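Local coordinates for protein 1,3-alpha-isomaltosidase (Kribbella flavida DSM 17836, PDB 5X3I) that hydrolyses the alpha-1,3-glucosidic linkage of cyclobis-(1-6)-alpha-nigerosyl to yield isomaltose during intracellular breakdown of this starch-derived cyclic tetrasaccharide, at residues Q397-S402 and A427-G432; I704-G709 and S733-L738. The protein carries 1 engineered substitution. One frame throughout, in Å; residues are numbered along the deposited sequence.

Contact 1: Q397-S402 and A427-G432; sequences QKTEFS and AYRNRG. With SO4 (sulfate ion), chain D.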
ATOM      1  N   GLN A 397      17.834   3.386   5.706  1.00 14.14           N
ATOM      2  CA  GLN A 397      18.931   3.748   6.577  1.00 14.45           C
ATOM      3  C   GLN A 397      19.413   5.155   6.247  1.00 16.04           C
ATOM      4  O   GLN A 397      20.022   5.370   5.202  1.00 15.47           O
ATOM      5  CB  GLN A 397      20.071   2.754   6.431  1.00 14.30           C
ATOM      6  CG  GLN A 397      21.177   2.926   7.443  1.00 18.19           C
ATOM      7  CD  GLN A 397      20.751   2.460   8.825  1.00 15.30           C
ATOM      8  OE1 GLN A 397      19.789   1.725   8.959  1.00 17.27           O
ATOM      9  NE2 GLN A 397      21.460   2.905   9.849  1.00 15.03           N
ATOM     10  N   LYS A 398      19.155   6.093   7.151  1.00 16.67           N
ATOM     11  CA  LYS A 398      19.498   7.496   6.948  1.00 16.74           C
ATOM     12  C   LYS A 398      20.990   7.684   6.715  1.00 17.67           C
ATOM     13  O   LYS A 398      21.817   7.108   7.415  1.00 19.36           O
ATOM     14  CB  LYS A 398      19.058   8.342   8.139  1.00 17.22           C
ATOM     15  CG  LYS A 398      17.558   8.475   8.301  1.00 20.01           C
ATOM     16  CD  LYS A 398      17.231   9.528   9.338  1.00 19.69           C
ATOM     17  CE  LYS A 398      15.745   9.632   9.582  1.00 20.36           C
ATOM     18  NZ  LYS A 398      15.416  10.667  10.583  1.00 21.08           N
ATOM     19  N   THR A 399      21.314   8.420   5.662  1.00 20.27           N
ATOM     20  CA  THR A 399      22.690   8.787   5.349  1.00 21.09           C
ATOM     21  C   THR A 399      23.106  10.203   5.764  1.00 23.44           C
ATOM     22  O   THR A 399      24.256  10.577   5.595  1.00 24.49           O
ATOM     23  CB  THR A 399      22.934   8.645   3.855  1.00 20.25           C
ATOM     24  OG1 THR A 399      21.956   9.414   3.149  1.00 21.42           O
ATOM     25  CG2 THR A 399      22.796   7.195   3.464  1.00 17.01           C
ATOM     26  N   GLU A 400      22.176  10.983   6.299  1.00 23.99           N
ATOM     27  CA  GLU A 400      22.426  12.402   6.537  1.00 25.53           C
ATOM     28  C   GLU A 400      23.289  12.660   7.770  1.00 28.93           C
ATOM     29  O   GLU A 400      23.676  13.792   8.032  1.00 33.50           O
ATOM     30  CB  GLU A 400      21.103  13.159   6.661  1.00 28.04           C
ATOM     31  CG  GLU A 400      20.385  12.921   7.968  1.00 31.41           C
ATOM     32  CD  GLU A 400      18.884  13.077   7.849  1.00 35.84           C
ATOM     33  OE1 GLU A 400      18.270  12.317   7.071  1.00 32.69           O
ATOM     34  OE2 GLU A 400      18.322  13.956   8.533  1.00 40.93           O
ATOM     35  N   PHE A 401      23.589  11.618   8.532  1.00 28.33           N
ATOM     36  CA  PHE A 401      24.418  11.777   9.716  1.00 30.75           C
ATOM     37  C   PHE A 401      25.827  11.273   9.481  1.00 29.97           C
ATOM     38  O   PHE A 401      26.023  10.214   8.902  1.00 31.95           O
ATOM     39  CB  PHE A 401      23.790  11.054  10.904  1.00 29.65           C
ATOM     40  CG  PHE A 401      22.448  11.584  11.278  1.00 29.24           C
ATOM     41  CD1 PHE A 401      22.335  12.701  12.081  1.00 30.67           C
ATOM     42  CD2 PHE A 401      21.298  10.979  10.816  1.00 28.02           C
ATOM     43  CE1 PHE A 401      21.103  13.195  12.424  1.00 29.66           C
ATOM     44  CE2 PHE A 401      20.063  11.467  11.158  1.00 26.81           C
ATOM     45  CZ  PHE A 401      19.963  12.578  11.962  1.00 31.05           C
ATOM     46  N   SER A 402      26.807  12.055   9.920  1.00 33.18           N
ATOM     47  CA  SER A 402      28.212  11.691   9.788  1.00 35.52           C
ATOM     48  C   SER A 402      28.659  10.712  10.857  1.00 30.74           C
ATOM     49  O   SER A 402      29.588   9.940  10.644  1.00 30.20           O
ATOM     50  CB  SER A 402      29.098  12.937   9.856  1.00 36.70           C
ATOM     51  OG  SER A 402      28.568  13.987   9.072  1.00 45.05           O
ATOM     52  N   ALA A 427      25.581   2.532  -4.012  1.00 19.10           N
ATOM     53  CA  ALA A 427      24.343   2.246  -3.297  1.00 15.70           C
ATOM     54  C   ALA A 427      23.224   3.173  -3.734  1.00 18.58           C
ATOM     55  O   ALA A 427      23.427   4.373  -3.897  1.00 20.98           O
ATOM     56  CB  ALA A 427      24.557   2.352  -1.789  1.00 16.80           C
ATOM     57  N   TYR A 428      22.043   2.610  -3.928  1.00 18.37           N
ATOM     58  CA  TYR A 428      20.862   3.408  -4.235  1.00 16.92           C
ATOM     59  C   TYR A 428      20.541   4.371  -3.103  1.00 18.54           C
ATOM     60  O   TYR A 428      20.610   4.001  -1.942  1.00 18.20           O
ATOM     61  CB  TYR A 428      19.659   2.506  -4.497  1.00 16.99           C
ATOM     62  CG  TYR A 428      18.371   3.263  -4.679  1.00 17.25           C
ATOM     63  CD1 TYR A 428      18.129   3.984  -5.840  1.00 17.10           C
ATOM     64  CD2 TYR A 428      17.396   3.260  -3.691  1.00 17.33           C
ATOM     65  CE1 TYR A 428      16.960   4.672  -6.013  1.00 18.91           C
ATOM     66  CE2 TYR A 428      16.224   3.949  -3.855  1.00 17.14           C
ATOM     67  CZ  TYR A 428      16.006   4.654  -5.020  1.00 17.80           C
ATOM     68  OH  TYR A 428      14.837   5.344  -5.192  1.00 19.96           O
ATOM     69  N   ARG A 429      20.179   5.593  -3.427  1.00 20.19           N
ATOM     70  CA  ARG A 429      19.740   6.585  -2.489  1.00 18.89           C
ATOM     71  C   ARG A 429      18.296   7.003  -2.683  1.00 20.37           C
ATOM     72  O   ARG A 429      17.877   7.341  -3.739  1.00 23.29           O
ATOM     73  CB  ARG A 429      20.605   7.816  -2.544  1.00 21.17           C
ATOM     74  CG  ARG A 429      22.078   7.580  -2.666  1.00 25.72           C
ATOM     75  CD  ARG A 429      22.709   7.058  -1.434  1.00 26.22           C
ATOM     76  NE  ARG A 429      22.864   8.081  -0.424  1.00 34.10           N
ATOM     77  CZ  ARG A 429      23.965   8.781  -0.240  1.00 33.51           C
ATOM     78  NH1 ARG A 429      24.964   8.576  -1.032  1.00 39.62           N
ATOM     79  NH2 ARG A 429      24.063   9.682   0.702  1.00 29.11           N
ATOM     80  N   ASN A 430      17.558   6.958  -1.611  1.00 20.08           N
ATOM     81  CA  ASN A 430      16.169   7.325  -1.593  1.00 22.79           C
ATOM     82  C   ASN A 430      15.941   8.637  -2.329  1.00 26.29           C
ATOM     83  O   ASN A 430      16.457   9.643  -1.986  1.00 27.04           O
ATOM     84  CB  ASN A 430      15.616   7.385  -0.174  1.00 21.49           C
ATOM     85  CG  ASN A 430      14.104   7.453  -0.127  1.00 25.17           C
ATOM     86  OD1 ASN A 430      13.428   6.950  -0.948  1.00 26.26           O
ATOM     87  ND2 ASN A 430      13.616   8.036   0.883  1.00 26.71           N
ATOM     88  N   ARG A 431      15.223   8.518  -3.419  1.00 29.65           N
ATOM     89  CA  ARG A 431      15.112   9.535  -4.444  1.00 38.97           C
ATOM     90  C   ARG A 431      13.847  10.156  -4.063  1.00 40.79           C
ATOM     91  O   ARG A 431      13.246  10.781  -4.856  1.00 42.94           O
ATOM     92  CB  ARG A 431      14.944   8.930  -5.843  1.00 30.73           C
ATOM     93  CG  ARG A 431      16.217   8.713  -6.611  1.00 33.51           C
ATOM     94  CD  ARG A 431      16.228   7.387  -7.305  1.00 33.80           C
ATOM     95  NE  ARG A 431      15.910   7.402  -8.718  1.00 39.73           N
ATOM     96  CZ  ARG A 431      16.678   6.822  -9.643  1.00 36.13           C
ATOM     97  NH1 ARG A 431      17.806   6.217  -9.301  1.00 42.12           N
ATOM     98  NH2 ARG A 431      16.341   6.835 -10.924  1.00 36.34           N
ATOM     99  N   GLY A 432      13.482   9.943  -2.809  1.00 46.84           N
ATOM    100  CA  GLY A 432      12.199  10.257  -2.286  1.00 56.83           C
ATOM    101  C   GLY A 432      12.347  11.616  -1.775  1.00 56.97           C
ATOM    102  O   GLY A 432      13.429  12.164  -1.832  1.00 61.23           O
TER
HETATM  103  S   SO4 D 802      26.262  14.558  12.524  1.00 70.01           S
HETATM  104  O1  SO4 D 802      26.273  13.103  12.593  1.00 50.68           O
HETATM  105  O2  SO4 D 802      27.544  15.047  13.015  1.00 58.77           O
HETATM  106  O3  SO4 D 802      26.051  14.996  11.146  1.00 46.50           O
HETATM  107  O4  SO4 D 802      25.183  15.079  13.357  1.00 64.33           O
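The guanidinium of Arg-429 is met at its edge, near its own plane, by the hydroxyl of Thr-399. NH2 points at OG1 across 3.2 Å with an N-H...O angle of 153°, a weak hydrogen bond. CB and the CG2 methyl of Thr-399 also touch this side of the guanidinium, CB being 3.5 Å from Arg-429 NH2, and the two side chains cross obliquely. The Phe-401 ring has Glu-400 CG 3.4 Å above one face, offset toward the rim, while Lys-398 CD and O1 of a sulfate lie in plane at its edge.

Arg-429 reaches Thr-399 through a folded chain: bends at chi2 (-72°) and chi3 (-75°) swing the guanidinium across to the neighbouring loop. A stronger polar partner for both residues is the carbonyl oxygen of Gln-437, hydrogen-bonded to Arg-429 NE and to Thr-399 OG1. The hydroxyl can therefore accept from the arginine while donating to that carbonyl.

Both segments are loops of the family 31 TIM-barrel domain: 397-402 comes after barrel strand 388-393 and leads into helix 404-415, while the loop holding 427-432 comes after that helix. The sulfate, probably from the crystallisation liquor, sits just before the helix. Ser-402 N lies 2.9 Å from sulfate O1 and 3.3 Å from sulfate O3, both weak bonds, and Thr-403 OG1 also binds the ion; the nearby start of the helix probably favours the anion.

With 80 Å² buried and one weak bond between them, the segments are joined lightly and by polar groups; the positive charge of Arg-429 beside OG1 probably polarises the hydroxyl slightly toward donating to Gln-437 O, though the weak bond limits the effect.

Contact 2: I704-G709 and S733-L738; sequences IDVWTG and SRWSEL. With SO4 (sulfate ion), chain K.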
ATOM      1  N   ILE A 704     -32.167 -11.819   9.295  1.00 27.57           N
ATOM      2  CA  ILE A 704     -32.607 -11.234  10.545  1.00 26.19           C
ATOM      3  C   ILE A 704     -31.882  -9.926  10.801  1.00 23.74           C
ATOM      4  O   ILE A 704     -30.658  -9.856  10.671  1.00 24.46           O
ATOM      5  CB  ILE A 704     -32.381 -12.209  11.707  1.00 26.49           C
ATOM      6  CG1 ILE A 704     -33.524 -13.223  11.738  1.00 31.52           C
ATOM      7  CG2 ILE A 704     -32.273 -11.465  13.032  1.00 24.23           C
ATOM      8  CD1 ILE A 704     -33.267 -14.402  12.607  1.00 34.97           C
ATOM      9  N   ASP A 705     -32.640  -8.885  11.128  1.00 21.81           N
ATOM     10  CA  ASP A 705     -32.063  -7.613  11.525  1.00 23.35           C
ATOM     11  C   ASP A 705     -31.444  -7.795  12.912  1.00 27.21           C
ATOM     12  O   ASP A 705     -32.151  -8.105  13.864  1.00 26.52           O
ATOM     13  CB  ASP A 705     -33.146  -6.527  11.531  1.00 24.66           C
ATOM     14  CG  ASP A 705     -32.613  -5.143  11.861  1.00 27.03           C
ATOM     15  OD1 ASP A 705     -31.529  -5.015  12.466  1.00 29.77           O
ATOM     16  OD2 ASP A 705     -33.298  -4.161  11.516  1.00 28.17           O
ATOM     17  N   VAL A 706     -30.144  -7.539  13.042  1.00 25.77           N
ATOM     18  CA  VAL A 706     -29.446  -7.926  14.270  1.00 23.58           C
ATOM     19  C   VAL A 706     -29.786  -7.007  15.431  1.00 22.89           C
ATOM     20  O   VAL A 706     -29.586  -7.372  16.580  1.00 24.79           O
ATOM     21  CB  VAL A 706     -27.909  -7.941  14.101  1.00 18.43           C
ATOM     22  CG1 VAL A 706     -27.499  -8.884  12.983  1.00 17.70           C
ATOM     23  CG2 VAL A 706     -27.386  -6.544  13.867  1.00 17.85           C
ATOM     24  N   TRP A 707     -30.268  -5.809  15.131  1.00 21.97           N
ATOM     25  CA  TRP A 707     -30.601  -4.864  16.175  1.00 22.96           C
ATOM     26  C   TRP A 707     -31.964  -5.124  16.816  1.00 27.57           C
ATOM     27  O   TRP A 707     -32.151  -4.867  17.992  1.00 28.91           O
ATOM     28  CB  TRP A 707     -30.542  -3.442  15.628  1.00 24.12           C
ATOM     29  CG  TRP A 707     -29.258  -3.164  14.934  1.00 24.21           C
ATOM     30  CD1 TRP A 707     -29.090  -2.829  13.625  1.00 24.72           C
ATOM     31  CD2 TRP A 707     -27.948  -3.233  15.501  1.00 24.45           C
ATOM     32  NE1 TRP A 707     -27.760  -2.671  13.344  1.00 23.14           N
ATOM     33  CE2 TRP A 707     -27.035  -2.911  14.480  1.00 24.13           C
ATOM     34  CE3 TRP A 707     -27.458  -3.527  16.778  1.00 22.22           C
ATOM     35  CZ2 TRP A 707     -25.665  -2.879  14.689  1.00 23.94           C
ATOM     36  CZ3 TRP A 707     -26.094  -3.494  16.987  1.00 24.76           C
ATOM     37  CH2 TRP A 707     -25.212  -3.169  15.949  1.00 23.44           C
ATOM     38  N   THR A 708     -32.945  -5.528  16.023  1.00 30.03           N
ATOM     39  CA  THR A 708     -34.238  -5.909  16.587  1.00 30.82           C
ATOM     40  C   THR A 708     -34.506  -7.402  16.740  1.00 28.96           C
ATOM     41  O   THR A 708     -35.494  -7.797  17.351  1.00 30.72           O
ATOM     42  CB  THR A 708     -35.346  -5.342  15.725  1.00 30.14           C
ATOM     43  OG1 THR A 708     -35.254  -5.944  14.433  1.00 27.71           O
ATOM     44  CG2 THR A 708     -35.177  -3.839  15.593  1.00 30.87           C
ATOM     45  N   GLY A 709     -33.621  -8.236  16.217  1.00 29.20           N
ATOM     46  CA  GLY A 709     -33.903  -9.657  16.142  1.00 28.05           C
ATOM     47  C   GLY A 709     -35.078 -10.066  15.257  1.00 29.99           C
ATOM     48  O   GLY A 709     -35.430 -11.244  15.214  1.00 29.24           O
ATOM     49  N   SER A 733     -30.502 -18.886   9.832  1.00 31.78           N
ATOM     50  CA  SER A 733     -30.144 -20.186  10.367  1.00 32.42           C
ATOM     51  C   SER A 733     -29.043 -20.114  11.425  1.00 31.16           C
ATOM     52  O   SER A 733     -28.972 -20.969  12.292  1.00 32.83           O
ATOM     53  CB  SER A 733     -29.716 -21.117   9.237  1.00 38.05           C
ATOM     54  OG  SER A 733     -28.703 -20.526   8.453  1.00 39.41           O
ATOM     55  N   ARG A 734     -28.149 -19.139  11.316  1.00 28.68           N
ATOM     56  CA  ARG A 734     -27.093 -18.971  12.307  1.00 28.73           C
ATOM     57  C   ARG A 734     -27.347 -17.882  13.352  1.00 27.60           C
ATOM     58  O   ARG A 734     -26.471 -17.598  14.168  1.00 27.54           O
ATOM     59  CB  ARG A 734     -25.762 -18.728  11.600  1.00 31.90           C
ATOM     60  CG  ARG A 734     -25.490 -19.741  10.498  1.00 35.43           C
ATOM     61  CD  ARG A 734     -25.531 -21.175  10.978  1.00 38.33           C
ATOM     62  NE  ARG A 734     -24.285 -21.576  11.619  1.00 44.48           N
ATOM     63  CZ  ARG A 734     -23.944 -22.838  11.864  1.00 48.85           C
ATOM     64  NH1 ARG A 734     -24.752 -23.828  11.507  1.00 53.21           N
ATOM     65  NH2 ARG A 734     -22.789 -23.110  12.461  1.00 44.37           N
ATOM     66  N   TRP A 735     -28.511 -17.240  13.311  1.00 24.73           N
ATOM     67  CA  TRP A 735     -28.813 -16.170  14.259  1.00 23.68           C
ATOM     68  C   TRP A 735     -28.769 -16.642  15.716  1.00 27.25           C
ATOM     69  O   TRP A 735     -28.495 -15.861  16.617  1.00 24.48           O
ATOM     70  CB  TRP A 735     -30.176 -15.563  13.957  1.00 26.76           C
ATOM     71  CG  TRP A 735     -30.685 -14.574  14.968  1.00 23.72           C
ATOM     72  CD1 TRP A 735     -31.849 -14.657  15.667  1.00 22.88           C
ATOM     73  CD2 TRP A 735     -30.060 -13.353  15.379  1.00 22.75           C
ATOM     74  NE1 TRP A 735     -31.993 -13.571  16.485  1.00 22.26           N
ATOM     75  CE2 TRP A 735     -30.906 -12.754  16.331  1.00 24.11           C
ATOM     76  CE3 TRP A 735     -28.865 -12.712  15.043  1.00 20.67           C
ATOM     77  CZ2 TRP A 735     -30.600 -11.544  16.946  1.00 21.19           C
ATOM     78  CZ3 TRP A 735     -28.565 -11.514  15.653  1.00 20.57           C
ATOM     79  CH2 TRP A 735     -29.428 -10.942  16.592  1.00 22.67           C
ATOM     80  N   SER A 736     -29.030 -17.925  15.929  1.00 25.91           N
ATOM     81  CA  SER A 736     -28.936 -18.504  17.257  1.00 28.35           C
ATOM     82  C   SER A 736     -27.522 -18.315  17.811  1.00 26.95           C
ATOM     83  O   SER A 736     -27.350 -18.047  18.989  1.00 28.37           O
ATOM     84  CB  SER A 736     -29.312 -19.985  17.227  1.00 24.60           C
ATOM     85  OG  SER A 736     -29.100 -20.582  18.493  1.00 36.96           O
ATOM     86  N   GLU A 737     -26.517 -18.427  16.950  1.00 25.42           N
ATOM     87  CA  GLU A 737     -25.132 -18.265  17.377  1.00 24.12           C
ATOM     88  C   GLU A 737     -24.738 -16.798  17.567  1.00 21.58           C
ATOM     89  O   GLU A 737     -23.917 -16.495  18.420  1.00 24.88           O
ATOM     90  CB  GLU A 737     -24.176 -18.927  16.378  1.00 24.28           C
ATOM     91  CG  GLU A 737     -24.536 -20.355  16.011  1.00 22.71           C
ATOM     92  CD  GLU A 737     -23.467 -21.057  15.185  1.00 26.46           C
ATOM     93  OE1 GLU A 737     -22.532 -20.389  14.697  1.00 27.34           O
ATOM     94  OE2 GLU A 737     -23.558 -22.288  15.025  1.00 27.27           O
ATOM     95  N   LEU A 738     -25.281 -15.897  16.755  1.00 20.66           N
ATOM     96  CA  LEU A 738     -24.865 -14.493  16.815  1.00 21.36           C
ATOM     97  C   LEU A 738     -25.645 -13.620  17.787  1.00 22.10           C
ATOM     98  O   LEU A 738     -25.191 -12.542  18.157  1.00 23.94           O
ATOM     99  CB  LEU A 738     -24.962 -13.849  15.424  1.00 20.66           C
ATOM    100  CG  LEU A 738     -23.804 -13.955  14.425  1.00 23.28           C
ATOM    101  CD1 LEU A 738     -22.486 -13.528  15.065  1.00 17.47           C
ATOM    102  CD2 LEU A 738     -23.695 -15.339  13.821  1.00 23.12           C
TER
HETATM  103  S   SO4 K 809     -30.667 -19.169   5.826  1.00 64.13           S
HETATM  104  O1  SO4 K 809     -31.804 -19.585   6.639  1.00 58.22           O
HETATM  105  O2  SO4 K 809     -29.516 -19.013   6.703  1.00 49.31           O
HETATM  106  O3  SO4 K 809     -30.380 -20.176   4.810  1.00 67.24           O
HETATM  107  O4  SO4 K 809     -30.967 -17.904   5.164  1.00 49.95           O
HETATM  108  O   HOH W   1     -34.954 -13.030  17.427  1.00 35.53           O
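Ile-704 and Trp-735 meet at about a right angle, the isoleucine CG2 methyl standing over one face of the indole. It forms a CH-pi contact with the five-membered ring, 3.8 Å from its centroid and only 12° off the normal. The other branch runs alongside: CD1 comes within 3.4 Å of Trp-735 CD1, and it also touches CG and CB, so the isoleucine follows the indole back to its root. With its CG anti to the backbone N (chi1 172°), Trp-735 extends its ring from the helix toward the strand.

Val-706 meets the far, benzo end of the indole. Its CG1 lies 3.9 Å from Trp-735 CZ3, while its carbonyl oxygen approaches CH2 at 3.6 Å. Here the C-terminal helix 735-742 packs on the antiparallel sheet of the family 31 C-terminal domain, where strand 703-705 pairs with strand 728-731; Cys-730 of that strand and Phe-742 of the helix also touch the Trp-735 side chain.

Beyond Ile-704 the chain turns: Asp-705 OD1 accepts from Trp-707 N at 3.1 Å, forming an Asx turn, and its other carboxylate oxygen, OD2, forms a salt bridge with Arg-719. The turn carries the chain to Gly-709, whose positive phi (64°) suits a glycine and whose CA packs 3.9 Å from Trp-735 CZ2.

The indole nitrogen is satisfied by water: Trp-735 NE1 donates to a molecule 3.2 Å away, which in turn donates to Gly-709 O at 2.9 Å.

The two contacts lie on opposite sides of the chain's centre, about 56 Å apart between centres and about 43 Å between nearest atoms, and they share no secondary-structure element. Contact 1 joins two surface loops flanking a helix of the TIM barrel, whereas contact 2 brings the last helix of the chain against a strand and its turn in the C-terminal beta domain and is partly buried. The chemistry follows: polar and sparse in the first, apolar and aromatic in the second, where the buried area is nearly three times as large and direct hydrogen bonding gives way to a single water bridge. Both have a sulfate nearby, and both lie away from the proposed catalytic residues.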